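Local coordinates for DUF115 domain-containing protein (Magnetospirillum magneticum AMB-1, PDB 5MU5) that probably transfers sugar onto flagellin as a Maf-type glycosyltransferase, and is involved in the formation of bacterial flagella, at residues V125-G130 with R193-A198; G189-Q194 with T222-E227; E408-G413 with R502-Q507; R478-Y483 with A487-C492. One frame throughout, in Å; residues are numbered along the deposited sequence.

Overall arrangement
The contacts fall into two pairs. Contacts 1 and 2, with centres about 8 Å apart, share helix 188-202, which meets strand 123-127 in the first and helix 219-235 in the second; L127 CD2 lies 4.0 Å from A224 CB, so the two form one apolar cluster. Contacts 3 and 4, with centres about 11 Å apart, belong to another sheet, where strand 488-491 lies between 408-412 and 502-503; L409 O and F490 N, 2.8 Å apart, are probably hydrogen-bonded. The pairs do not touch: their centres lie about 30 to 43 Å apart. An ethanediol bound near Y483 in contact 4 probably came from the crystallisation liquor.

Contact 1. Residues V125-G130 with R193-A198; sequences VCLGLG and RQLRSA
L195 reaches from helix 188-202 to V125 and L127 on strand 123-127, an inner strand of a four-stranded parallel sheet. The contact is therefore the helix-on-sheet layer of an alpha/beta fold of Rossmann-like topology, with strand order 180-183, 146-150, 123-127, 211-214. L195 gives up the largest area, and its two methyls divide the work: CD2 lies 3.8 Å from V125 CG1, whereas CD1 is turned to the neighbouring leucine. On the strand, V125 points its CB at the helix, and CG1 is the branch set anti to the backbone N (chi1 178°), which carries that methyl to L195. V125 and L127 are two positions apart on the strand, so both can reach the helix, V125 directly and L127 by the end of its side chain, while C126 between them points away.

No hydrogen bond crosses here, and the evidence is methyl-to-methyl distance alone. L195 also touches I183 and V150, so its isobutyl group spans three strands, and helix 219-235 closes in on V125 through F228. Beyond L127 the chain enters a glycine-rich turn, where E151 OE1 accepts from the backbone N of both L129 and G130. The L127 and L195 side chains meet at roughly a right angle, with L127 CD2 4.0 Å from L195 CD1.

Contact 2. Residues G189-Q194 with T222-E227; sequences GQIARQ and TAAMSE
I191 holds CG2 anti to its backbone N (chi1 -72°, measured to CG1), and this methyl is the branch that meets A224 of helix 219-235. E227 sets CG opposite the backbone N as well (chi1 -177°) and continues extended (chi2 168°), so that its carboxylate is carried across to A192. Two side-chain pairs result, of different character.

The first is apolar: I191 CG2 lies 3.8 Å from A224 CB, methyl against methyl. The second puts a methyl over a flat charged group. A192 CB is 3.2 Å from E227 OE2, 3.4 Å from E227 CD and 3.5 Å from E227 OE1; it stands about 3.0 Å above the carboxylate plane, over the face and offset toward the oxygens. This is close van der Waals contact, with no hydrogen bond.

Both helices lie on the same side of the four-stranded parallel sheet of the alpha/beta domain, where A224 also reaches L127 of strand 123-127 and M225 touches strand 211-214. Alanines at the crossing let the backbones come near, with A192 CA and A224 CA 6.5 Å apart. The charge of E227 has a distant mate one turn on from A192: R196 NH1 forms a weak, long ion pair with E227 OE2, while the salt bridge of R196 goes to D231, further along helix 219-235.

Contact 3. Residues E408-G413 with R502-Q507; sequences ELYLFG and RPLSSQ
Apolar contact is carried by L504, whose CD2 comes to the edge of the Y410 ring, near the ring plane, 3.7 Å from Y410 CE2 and 4.1 Å from Y410 CD2. At F412 the same kind of approach recurs: S506 CB stands at the ring edge, 4.1 Å from F412 CE2. Y410 and F412, two positions apart, lie on one side of the strand, and their similar first torsions (CG anti to the carbonyl carbon, chi1 -65° and -62°) send both rings the same way.

The two segments belong to a large, mostly parallel sheet. Strand 488-491 separates strands 408-412 and 502-503, and the touch is made where the chain after 502-503 runs past it. F490 of the intervening strand stacks on Y410, while F276 packs edge-to-face with F412.

Polar bonds lie elsewhere. Y410 OH donates to E408 OE2 at 2.5 Å, a short distance uncertain at this resolution, in the tyrosine ring plane and on the anti lone pair of the carboxylate oxygen. With Y410 cut back to an alanine, E408 would probably lose this donor and a gap open beside L504 CD2 and F490. S506 OG is hydrogen-bonded to D287 OD1 of helix 284-294.

Contact 4. Residues R478-Y483 with A487-C492; sequences RIIGRY and ANAFNC
This is a helix-to-strand junction: Y483, just past helix 467-482, is tied by one backbone hydrogen bond to A487, just before strand 488-491, with apolar contacts alongside. A487 N donates to Y483 O at 2.8 Å and the N-H...O angle is 166°. The donor nevertheless stands 35° out of the carbonyl plane, so the bond is straight at the hydrogen but not directed at a lone pair. Reaching back to Y483 O, four residues earlier, it closes an alpha-turn. Y483 CB and A487 CB lie 3.8 Å apart, and A487, whose CB points at the helix end, loses more surface than any other residue here.

One turn back, I480 makes the second touch. Its CG2 branch, anti to the backbone N with chi1 at -70° to CG1, lies 4.0 Å from A489 CB, while I480 CD1 reaches the same methyl at 4.2 Å. A487 and A489 both face the helix; N488 between them points away.

The tyrosine ring leads off from the strand to L402 of helix 393-404, near a bound ethanediol, and I480 rests on T398 of that helix. Strand 488-491 then pairs in parallel with 408-412, so helix 467-482 is the helix that leads into the second strand of a beta-alpha-beta crossover from 408-412 to 488-491, a long connection that also holds strands 453-456 and 462-465.

Contact 1. Residues V125-G130 with R193-A198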
loop_
_atom_site.group_PDB
_atom_site.type_symbol
_atom_site.label_atom_id
_atom_site.label_comp_id
_atom_site.label_asym_id
_atom_site.label_seq_id
_atom_site.Cartn_x
_atom_site.Cartn_y
_atom_site.Cartn_z
ATOM N N VAL A 125 -3.299 -5.745 20.423
ATOM C CA VAL A 125 -4.630 -5.773 19.814
ATOM C C VAL A 125 -5.628 -6.553 20.673
ATOM O O VAL A 125 -5.457 -7.736 20.909
ATOM C CB VAL A 125 -4.580 -6.403 18.421
ATOM C CG1 VAL A 125 -5.982 -6.476 17.831
ATOM C CG2 VAL A 125 -3.664 -5.617 17.503
ATOM N N CYS A 126 -6.670 -5.891 21.136
ATOM C CA CYS A 126 -7.706 -6.536 21.934
ATOM C C CYS A 126 -8.959 -6.672 21.120
ATOM O O CYS A 126 -9.548 -5.678 20.679
ATOM C CB CYS A 126 -8.037 -5.722 23.170
ATOM S SG CYS A 126 -6.591 -5.445 24.183
ATOM N N LEU A 127 -9.360 -7.911 20.900
ATOM C CA LEU A 127 -10.551 -8.181 20.144
ATOM C C LEU A 127 -11.574 -8.389 21.217
ATOM O O LEU A 127 -11.625 -9.438 21.856
ATOM C CB LEU A 127 -10.349 -9.415 19.284
ATOM C CG LEU A 127 -9.127 -9.144 18.413
ATOM C CD1 LEU A 127 -8.256 -10.381 18.329
ATOM C CD2 LEU A 127 -9.561 -8.617 17.066
ATOM N N GLY A 128 -12.349 -7.345 21.451
ATOM C CA GLY A 128 -13.280 -7.321 22.554
ATOM C C GLY A 128 -12.661 -6.543 23.709
ATOM O O GLY A 128 -11.434 -6.554 23.918
ATOM N N LEU A 129 -13.519 -5.823 24.422
ATOM C CA LEU A 129 -13.137 -5.114 25.629
ATOM C C LEU A 129 -13.881 -5.737 26.794
ATOM O O LEU A 129 -13.283 -6.067 27.813
ATOM C CB LEU A 129 -13.491 -3.630 25.518
ATOM C CG LEU A 129 -13.263 -2.754 26.753
ATOM C CD1 LEU A 129 -11.786 -2.608 27.044
ATOM C CD2 LEU A 129 -13.878 -1.396 26.529
ATOM N N GLY A 130 -15.192 -5.904 26.636
ATOM C CA GLY A 130 -16.008 -6.332 27.743
ATOM C C GLY A 130 -15.921 -5.202 28.748
ATOM O O GLY A 130 -15.990 -4.036 28.352
ATOM N N ARG A 193 -10.642 -3.809 8.077
ATOM C CA ARG A 193 -10.127 -2.558 7.505
ATOM C C ARG A 193 -9.586 -1.583 8.541
ATOM O O ARG A 193 -8.574 -0.916 8.318
ATOM C CB ARG A 193 -11.203 -1.822 6.682
ATOM C CG ARG A 193 -11.473 -2.451 5.330
ATOM C CD ARG A 193 -12.125 -1.498 4.329
ATOM N NE ARG A 193 -11.834 -1.955 2.966
ATOM C CZ ARG A 193 -12.504 -2.900 2.298
ATOM N NH1 ARG A 193 -13.551 -3.517 2.838
ATOM N NH2 ARG A 193 -12.117 -3.231 1.068
ATOM N N GLN A 194 -10.287 -1.483 9.662
ATOM C CA GLN A 194 -9.949 -0.499 10.696
ATOM C C GLN A 194 -8.734 -0.915 11.470
ATOM O O GLN A 194 -7.927 -0.076 11.831
ATOM C CB GLN A 194 -11.095 -0.362 11.659
ATOM C CG GLN A 194 -12.370 0.107 11.013
ATOM C CD GLN A 194 -12.441 1.576 11.030
ATOM O OE1 GLN A 194 -11.853 2.240 10.180
ATOM N NE2 GLN A 194 -13.136 2.115 12.030
ATOM N N LEU A 195 -8.629 -2.214 11.753
ATOM C CA LEU A 195 -7.458 -2.767 12.427
ATOM C C LEU A 195 -6.219 -2.568 11.578
ATOM O O LEU A 195 -5.195 -2.096 12.073
ATOM C CB LEU A 195 -7.625 -4.254 12.711
ATOM C CG LEU A 195 -8.169 -4.613 14.077
ATOM C CD1 LEU A 195 -8.305 -6.126 14.178
ATOM C CD2 LEU A 195 -7.223 -4.042 15.139
ATOM N N ARG A 196 -6.331 -2.909 10.295
ATOM C CA ARG A 196 -5.224 -2.720 9.356
ATOM C C ARG A 196 -4.819 -1.269 9.337
ATOM O O ARG A 196 -3.658 -0.950 9.423
ATOM C CB ARG A 196 -5.587 -3.187 7.934
ATOM C CG ARG A 196 -5.698 -4.700 7.803
ATOM C CD ARG A 196 -5.622 -5.176 6.361
ATOM N NE ARG A 196 -6.775 -4.779 5.544
ATOM C CZ ARG A 196 -7.853 -5.527 5.307
ATOM N NH1 ARG A 196 -7.999 -6.719 5.854
ATOM N NH2 ARG A 196 -8.816 -5.057 4.532
ATOM N N SER A 197 -5.799 -0.391 9.273
ATOM C CA SER A 197 -5.547 1.039 9.238
ATOM C C SER A 197 -4.937 1.558 10.556
ATOM O O SER A 197 -4.068 2.434 10.569
ATOM C CB SER A 197 -6.854 1.751 8.926
ATOM O OG SER A 197 -6.678 3.139 9.042
ATOM N N ALA A 198 -5.390 1.012 11.668
ATOM C CA ALA A 198 -4.852 1.415 12.982
ATOM C C ALA A 198 -3.370 1.069 13.101
ATOM O O ALA A 198 -2.591 1.879 13.553
ATOM C CB ALA A 198 -5.632 0.733 14.085
#

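Contact 2. Residues G189-Q194 with T222-E227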
loop_
_atom_site.group_PDB
_atom_site.type_symbol
_atom_site.label_atom_id
_atom_site.label_comp_id
_atom_site.label_asym_id
_atom_site.label_seq_id
_atom_site.Cartn_x
_atom_site.Cartn_y
_atom_site.Cartn_z
ATOM N N GLY A 189 -15.718 -7.244 7.761
ATOM C CA GLY A 189 -15.040 -6.418 6.763
ATOM C C GLY A 189 -14.542 -5.104 7.311
ATOM O O GLY A 189 -13.397 -4.738 7.103
ATOM N N GLN A 190 -15.398 -4.408 8.041
ATOM C CA GLN A 190 -15.044 -3.130 8.651
ATOM C C GLN A 190 -14.044 -3.292 9.759
ATOM O O GLN A 190 -13.155 -2.472 9.908
ATOM C CB GLN A 190 -16.274 -2.422 9.223
ATOM C CG GLN A 190 -16.951 -1.517 8.235
ATOM C CD GLN A 190 -16.007 -0.427 7.758
ATOM O OE1 GLN A 190 -15.340 0.215 8.562
ATOM N NE2 GLN A 190 -15.928 -0.237 6.453
ATOM N N ILE A 191 -14.202 -4.329 10.568
ATOM C CA ILE A 191 -13.240 -4.548 11.644
ATOM C C ILE A 191 -11.836 -4.704 11.038
ATOM O O ILE A 191 -10.892 -4.039 11.472
ATOM C CB ILE A 191 -13.591 -5.777 12.496
ATOM C CG1 ILE A 191 -14.823 -5.467 13.355
ATOM C CG2 ILE A 191 -12.401 -6.157 13.363
ATOM C CD1 ILE A 191 -15.478 -6.684 13.956
ATOM N N ALA A 192 -11.742 -5.569 10.027
ATOM C CA ALA A 192 -10.486 -5.866 9.353
ATOM C C ALA A 192 -9.866 -4.619 8.776
ATOM O O ALA A 192 -8.709 -4.376 8.996
ATOM C CB ALA A 192 -10.682 -6.920 8.267
ATOM N N ARG A 193 -10.642 -3.809 8.077
ATOM C CA ARG A 193 -10.127 -2.558 7.505
ATOM C C ARG A 193 -9.586 -1.583 8.541
ATOM O O ARG A 193 -8.574 -0.916 8.318
ATOM C CB ARG A 193 -11.203 -1.822 6.682
ATOM C CG ARG A 193 -11.473 -2.451 5.330
ATOM C CD ARG A 193 -12.125 -1.498 4.329
ATOM N NE ARG A 193 -11.834 -1.955 2.966
ATOM C CZ ARG A 193 -12.504 -2.900 2.298
ATOM N NH1 ARG A 193 -13.551 -3.517 2.838
ATOM N NH2 ARG A 193 -12.117 -3.231 1.068
ATOM N N GLN A 194 -10.287 -1.483 9.662
ATOM C CA GLN A 194 -9.949 -0.499 10.696
ATOM C C GLN A 194 -8.734 -0.915 11.470
ATOM O O GLN A 194 -7.927 -0.076 11.831
ATOM C CB GLN A 194 -11.095 -0.362 11.659
ATOM C CG GLN A 194 -12.370 0.107 11.013
ATOM C CD GLN A 194 -12.441 1.576 11.030
ATOM O OE1 GLN A 194 -11.853 2.240 10.180
ATOM N NE2 GLN A 194 -13.136 2.115 12.030
ATOM N N THR A 222 -13.297 -13.940 17.069
ATOM C CA THR A 222 -12.357 -15.005 16.711
ATOM C C THR A 222 -11.896 -14.916 15.261
ATOM O O THR A 222 -10.705 -15.025 14.991
ATOM C CB THR A 222 -12.947 -16.381 16.989
ATOM O OG1 THR A 222 -13.069 -16.524 18.404
ATOM C CG2 THR A 222 -12.016 -17.480 16.468
ATOM N N ALA A 223 -12.844 -14.696 14.353
ATOM C CA ALA A 223 -12.526 -14.549 12.940
ATOM C C ALA A 223 -11.676 -13.311 12.680
ATOM O O ALA A 223 -10.784 -13.344 11.845
ATOM C CB ALA A 223 -13.795 -14.487 12.103
ATOM N N ALA A 224 -11.960 -12.214 13.373
ATOM C CA ALA A 224 -11.175 -11.002 13.203
ATOM C C ALA A 224 -9.733 -11.223 13.628
ATOM O O ALA A 224 -8.820 -10.697 13.003
ATOM C CB ALA A 224 -11.779 -9.853 13.984
ATOM N N MET A 225 -9.521 -11.993 14.686
ATOM C CA MET A 225 -8.158 -12.301 15.124
ATOM C C MET A 225 -7.414 -13.120 14.068
ATOM O O MET A 225 -6.257 -12.818 13.756
ATOM C CB MET A 225 -8.150 -13.067 16.454
ATOM C CG MET A 225 -6.750 -13.444 16.929
ATOM S SD MET A 225 -6.691 -13.938 18.668
ATOM C CE MET A 225 -5.907 -15.555 18.605
ATOM N N SER A 226 -8.054 -14.172 13.545
ATOM C CA SER A 226 -7.443 -14.981 12.478
ATOM C C SER A 226 -7.114 -14.130 11.268
ATOM O O SER A 226 -6.050 -14.265 10.682
ATOM C CB SER A 226 -8.372 -16.090 12.000
ATOM O OG SER A 226 -8.559 -17.010 13.026
ATOM N N GLU A 227 -8.051 -13.281 10.868
ATOM C CA GLU A 227 -7.834 -12.435 9.723
ATOM C C GLU A 227 -6.665 -11.515 10.015
ATOM O O GLU A 227 -5.771 -11.406 9.217
ATOM C CB GLU A 227 -9.083 -11.641 9.377
ATOM C CG GLU A 227 -8.916 -10.781 8.132
ATOM C CD GLU A 227 -10.230 -10.218 7.616
ATOM O OE1 GLU A 227 -11.269 -10.417 8.299
ATOM O OE2 GLU A 227 -10.221 -9.570 6.531
#

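Contact 3. Residues E408-G413 with R502-Q507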
loop_
_atom_site.group_PDB
_atom_site.type_symbol
_atom_site.label_atom_id
_atom_site.label_comp_id
_atom_site.label_asym_id
_atom_site.label_seq_id
_atom_site.Cartn_x
_atom_site.Cartn_y
_atom_site.Cartn_z
ATOM N N GLU A 408 -17.657 5.428 -23.846
ATOM C CA GLU A 408 -18.039 4.183 -24.448
ATOM C C GLU A 408 -16.742 3.417 -24.691
ATOM O O GLU A 408 -15.912 3.812 -25.497
ATOM C CB GLU A 408 -18.809 4.425 -25.734
ATOM C CG GLU A 408 -19.515 3.177 -26.266
ATOM C CD GLU A 408 -20.209 3.417 -27.603
ATOM O OE1 GLU A 408 -20.647 4.555 -27.845
ATOM O OE2 GLU A 408 -20.335 2.476 -28.408
ATOM N N LEU A 409 -16.565 2.331 -23.961
ATOM C CA LEU A 409 -15.312 1.588 -23.956
ATOM C C LEU A 409 -15.522 0.162 -24.368
ATOM O O LEU A 409 -16.464 -0.464 -23.920
ATOM C CB LEU A 409 -14.742 1.531 -22.537
ATOM C CG LEU A 409 -13.881 2.652 -21.990
ATOM C CD1 LEU A 409 -14.552 4.004 -22.092
ATOM C CD2 LEU A 409 -13.555 2.346 -20.540
ATOM N N TYR A 410 -14.603 -0.352 -25.178
ATOM C CA TYR A 410 -14.614 -1.749 -25.567
ATOM C C TYR A 410 -13.281 -2.358 -25.202
ATOM O O TYR A 410 -12.225 -1.853 -25.595
ATOM C CB TYR A 410 -14.884 -1.892 -27.052
ATOM C CG TYR A 410 -16.258 -1.405 -27.424
ATOM C CD1 TYR A 410 -16.494 -0.065 -27.671
ATOM C CD2 TYR A 410 -17.334 -2.280 -27.493
ATOM C CE1 TYR A 410 -17.759 0.386 -27.986
ATOM C CE2 TYR A 410 -18.602 -1.837 -27.818
ATOM C CZ TYR A 410 -18.803 -0.505 -28.058
ATOM O OH TYR A 410 -20.057 -0.056 -28.389
ATOM N N LEU A 411 -13.327 -3.435 -24.432
ATOM C CA LEU A 411 -12.112 -4.161 -24.088
ATOM C C LEU A 411 -11.879 -5.373 -24.989
ATOM O O LEU A 411 -12.749 -6.207 -25.186
ATOM C CB LEU A 411 -12.144 -4.622 -22.642
ATOM C CG LEU A 411 -12.506 -3.604 -21.571
ATOM C CD1 LEU A 411 -12.527 -4.352 -20.246
ATOM C CD2 LEU A 411 -11.563 -2.413 -21.521
ATOM N N PHE A 412 -10.669 -5.465 -25.510
ATOM C CA PHE A 412 -10.239 -6.580 -26.315
ATOM C C PHE A 412 -8.910 -7.067 -25.746
ATOM O O PHE A 412 -8.081 -6.262 -25.297
ATOM C CB PHE A 412 -10.044 -6.147 -27.765
ATOM C CG PHE A 412 -11.289 -5.646 -28.425
ATOM C CD1 PHE A 412 -11.621 -4.309 -28.361
ATOM C CD2 PHE A 412 -12.092 -6.500 -29.149
ATOM C CE1 PHE A 412 -12.756 -3.832 -29.001
ATOM C CE2 PHE A 412 -13.231 -6.045 -29.774
ATOM C CZ PHE A 412 -13.563 -4.709 -29.710
ATOM N N GLY A 413 -8.722 -8.378 -25.741
ATOM C CA GLY A 413 -7.487 -8.976 -25.256
ATOM C C GLY A 413 -7.199 -8.703 -23.796
ATOM O O GLY A 413 -6.038 -8.698 -23.394
ATOM N N ARG A 502 -20.210 -4.931 -19.590
ATOM C CA ARG A 502 -21.204 -5.871 -20.103
ATOM C C ARG A 502 -20.522 -6.778 -21.114
ATOM O O ARG A 502 -19.816 -6.317 -21.979
ATOM C CB ARG A 502 -22.394 -5.163 -20.752
ATOM C CG ARG A 502 -23.602 -4.976 -19.845
ATOM C CD ARG A 502 -24.906 -4.832 -20.640
ATOM N NE ARG A 502 -24.889 -3.660 -21.519
ATOM C CZ ARG A 502 -25.093 -2.399 -21.125
ATOM N NH1 ARG A 502 -25.334 -2.119 -19.847
ATOM N NH2 ARG A 502 -25.047 -1.402 -22.012
ATOM N N PRO A 503 -20.707 -8.084 -20.990
ATOM C CA PRO A 503 -20.160 -8.982 -21.996
ATOM C C PRO A 503 -20.723 -8.641 -23.361
ATOM O O PRO A 503 -21.881 -8.306 -23.464
ATOM C CB PRO A 503 -20.697 -10.351 -21.561
ATOM C CG PRO A 503 -20.896 -10.216 -20.091
ATOM C CD PRO A 503 -21.333 -8.806 -19.870
ATOM N N LEU A 504 -19.924 -8.742 -24.399
ATOM C CA LEU A 504 -20.384 -8.441 -25.742
ATOM C C LEU A 504 -19.498 -9.187 -26.701
ATOM O O LEU A 504 -18.298 -9.011 -26.685
ATOM C CB LEU A 504 -20.264 -6.945 -26.044
ATOM C CG LEU A 504 -20.705 -6.526 -27.454
ATOM C CD1 LEU A 504 -22.213 -6.642 -27.606
ATOM C CD2 LEU A 504 -20.294 -5.107 -27.776
ATOM N N SER A 505 -20.100 -10.042 -27.512
ATOM C CA SER A 505 -19.409 -10.714 -28.593
ATOM C C SER A 505 -19.035 -9.639 -29.605
ATOM O O SER A 505 -19.853 -8.775 -29.918
ATOM C CB SER A 505 -20.341 -11.742 -29.217
ATOM O OG SER A 505 -19.873 -12.131 -30.478
ATOM N N SER A 506 -17.803 -9.669 -30.098
ATOM C CA SER A 506 -17.349 -8.669 -31.061
ATOM C C SER A 506 -18.160 -8.716 -32.376
ATOM O O SER A 506 -18.172 -7.738 -33.117
ATOM C CB SER A 506 -15.840 -8.789 -31.325
ATOM O OG SER A 506 -15.544 -9.989 -31.988
ATOM N N GLN A 507 -18.843 -9.831 -32.645
ATOM C CA GLN A 507 -19.757 -9.901 -33.778
ATOM C C GLN A 507 -21.022 -9.064 -33.561
ATOM O O GLN A 507 -21.698 -8.732 -34.506
ATOM C CB GLN A 507 -20.174 -11.335 -34.058
ATOM C CG GLN A 507 -19.036 -12.259 -34.415
ATOM C CD GLN A 507 -19.565 -13.570 -34.961
ATOM O OE1 GLN A 507 -20.156 -13.599 -36.040
ATOM N NE2 GLN A 507 -19.365 -14.656 -34.224
#

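Contact 4. Residues R478-Y483 with A487-C492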
loop_
_atom_site.group_PDB
_atom_site.type_symbol
_atom_site.label_atom_id
_atom_site.label_comp_id
_atom_site.label_asym_id
_atom_site.label_seq_id
_atom_site.Cartn_x
_atom_site.Cartn_y
_atom_site.Cartn_z
ATOM N N ARG A 478 -13.118 -1.162 -10.598
ATOM C CA ARG A 478 -13.192 -0.018 -9.721
ATOM C C ARG A 478 -13.074 1.317 -10.519
ATOM O O ARG A 478 -13.858 2.216 -10.306
ATOM C CB ARG A 478 -12.123 -0.144 -8.615
ATOM C CG ARG A 478 -11.987 1.101 -7.746
ATOM C CD ARG A 478 -11.035 0.927 -6.551
ATOM N NE ARG A 478 -9.663 0.579 -6.949
ATOM C CZ ARG A 478 -9.122 -0.645 -6.901
ATOM N NH1 ARG A 478 -9.812 -1.704 -6.466
ATOM N NH2 ARG A 478 -7.859 -0.818 -7.287
ATOM N N ILE A 479 -12.112 1.474 -11.422
ATOM C CA ILE A 479 -12.021 2.768 -12.131
ATOM C C ILE A 479 -13.245 2.972 -13.013
ATOM O O ILE A 479 -13.828 4.050 -13.051
ATOM C CB ILE A 479 -10.686 2.957 -12.921
ATOM C CG1 ILE A 479 -10.491 4.422 -13.317
ATOM C CG2 ILE A 479 -10.628 2.087 -14.157
ATOM C CD1 ILE A 479 -10.292 5.346 -12.139
ATOM N N ILE A 480 -13.694 1.923 -13.675
ATOM C CA ILE A 480 -14.860 2.055 -14.530
ATOM C C ILE A 480 -16.073 2.463 -13.710
ATOM O O ILE A 480 -16.820 3.369 -14.100
ATOM C CB ILE A 480 -15.099 0.792 -15.358
ATOM C CG1 ILE A 480 -13.993 0.679 -16.424
ATOM C CG2 ILE A 480 -16.434 0.866 -16.061
ATOM C CD1 ILE A 480 -13.868 -0.685 -17.067
ATOM N N GLY A 481 -16.251 1.816 -12.558
ATOM C CA GLY A 481 -17.322 2.167 -11.634
ATOM C C GLY A 481 -17.377 3.631 -11.218
ATOM O O GLY A 481 -18.440 4.191 -11.105
ATOM N N ARG A 482 -16.239 4.266 -11.021
ATOM C CA ARG A 482 -16.221 5.684 -10.648
ATOM C C ARG A 482 -16.746 6.649 -11.735
ATOM O O ARG A 482 -17.025 7.802 -11.439
ATOM C CB ARG A 482 -14.826 6.093 -10.206
ATOM C CG ARG A 482 -14.387 5.367 -8.940
ATOM C CD ARG A 482 -12.958 5.699 -8.543
ATOM N NE ARG A 482 -12.831 7.124 -8.255
ATOM C CZ ARG A 482 -11.680 7.784 -8.125
ATOM N NH1 ARG A 482 -10.513 7.156 -8.258
ATOM N NH2 ARG A 482 -11.703 9.093 -7.866
ATOM N N TYR A 483 -16.913 6.182 -12.973
ATOM C CA TYR A 483 -17.425 7.029 -14.050
ATOM C C TYR A 483 -18.805 6.624 -14.528
ATOM O O TYR A 483 -19.281 7.106 -15.557
ATOM C CB TYR A 483 -16.446 7.000 -15.234
ATOM C CG TYR A 483 -15.123 7.711 -15.002
ATOM C CD1 TYR A 483 -14.067 7.067 -14.380
ATOM C CD2 TYR A 483 -14.941 9.016 -15.406
ATOM C CE1 TYR A 483 -12.849 7.707 -14.171
ATOM C CE2 TYR A 483 -13.731 9.664 -15.232
ATOM C CZ TYR A 483 -12.691 9.009 -14.615
ATOM O OH TYR A 483 -11.504 9.646 -14.435
ATOM N N ALA A 487 -20.097 6.341 -18.088
ATOM C CA ALA A 487 -19.310 5.248 -18.680
ATOM C C ALA A 487 -20.170 4.052 -19.070
ATOM O O ALA A 487 -20.975 3.566 -18.281
ATOM C CB ALA A 487 -18.249 4.786 -17.703
ATOM N N ASN A 488 -19.961 3.574 -20.284
ATOM C CA ASN A 488 -20.609 2.397 -20.801
ATOM C C ASN A 488 -19.519 1.449 -21.359
ATOM O O ASN A 488 -19.020 1.638 -22.463
ATOM C CB ASN A 488 -21.581 2.877 -21.867
ATOM C CG ASN A 488 -22.575 1.836 -22.279
ATOM O OD1 ASN A 488 -23.049 1.034 -21.468
ATOM N ND2 ASN A 488 -22.921 1.853 -23.560
ATOM N N ALA A 489 -19.137 0.446 -20.583
ATOM C CA ALA A 489 -18.035 -0.436 -20.931
ATOM C C ALA A 489 -18.459 -1.843 -21.340
ATOM O O ALA A 489 -19.233 -2.496 -20.657
ATOM C CB ALA A 489 -17.061 -0.515 -19.773
ATOM N N PHE A 490 -17.911 -2.304 -22.459
ATOM C CA PHE A 490 -18.199 -3.616 -22.998
ATOM C C PHE A 490 -16.947 -4.452 -22.986
ATOM O O PHE A 490 -15.864 -3.948 -23.233
ATOM C CB PHE A 490 -18.740 -3.485 -24.406
ATOM C CG PHE A 490 -19.992 -2.669 -24.477
ATOM C CD1 PHE A 490 -19.931 -1.300 -24.687
ATOM C CD2 PHE A 490 -21.232 -3.256 -24.268
ATOM C CE1 PHE A 490 -21.085 -0.544 -24.731
ATOM C CE2 PHE A 490 -22.384 -2.506 -24.316
ATOM C CZ PHE A 490 -22.313 -1.153 -24.537
ATOM N N ASN A 491 -17.077 -5.724 -22.634
ATOM C CA ASN A 491 -15.927 -6.603 -22.629
ATOM C C ASN A 491 -16.156 -7.620 -23.716
ATOM O O ASN A 491 -17.095 -8.401 -23.619
ATOM C CB ASN A 491 -15.763 -7.289 -21.278
ATOM C CG ASN A 491 -14.477 -8.098 -21.184
ATOM O OD1 ASN A 491 -13.639 -8.098 -22.105
ATOM N ND2 ASN A 491 -14.308 -8.790 -20.062
ATOM N N CYS A 492 -15.321 -7.569 -24.757
ATOM C CA CYS A 492 -15.360 -8.530 -25.853
ATOM C C CYS A 492 -14.343 -9.661 -25.683
ATOM O O CYS A 492 -14.294 -10.594 -26.506
ATOM C CB CYS A 492 -15.123 -7.823 -27.202
ATOM S SG CYS A 492 -16.282 -6.467 -27.580
#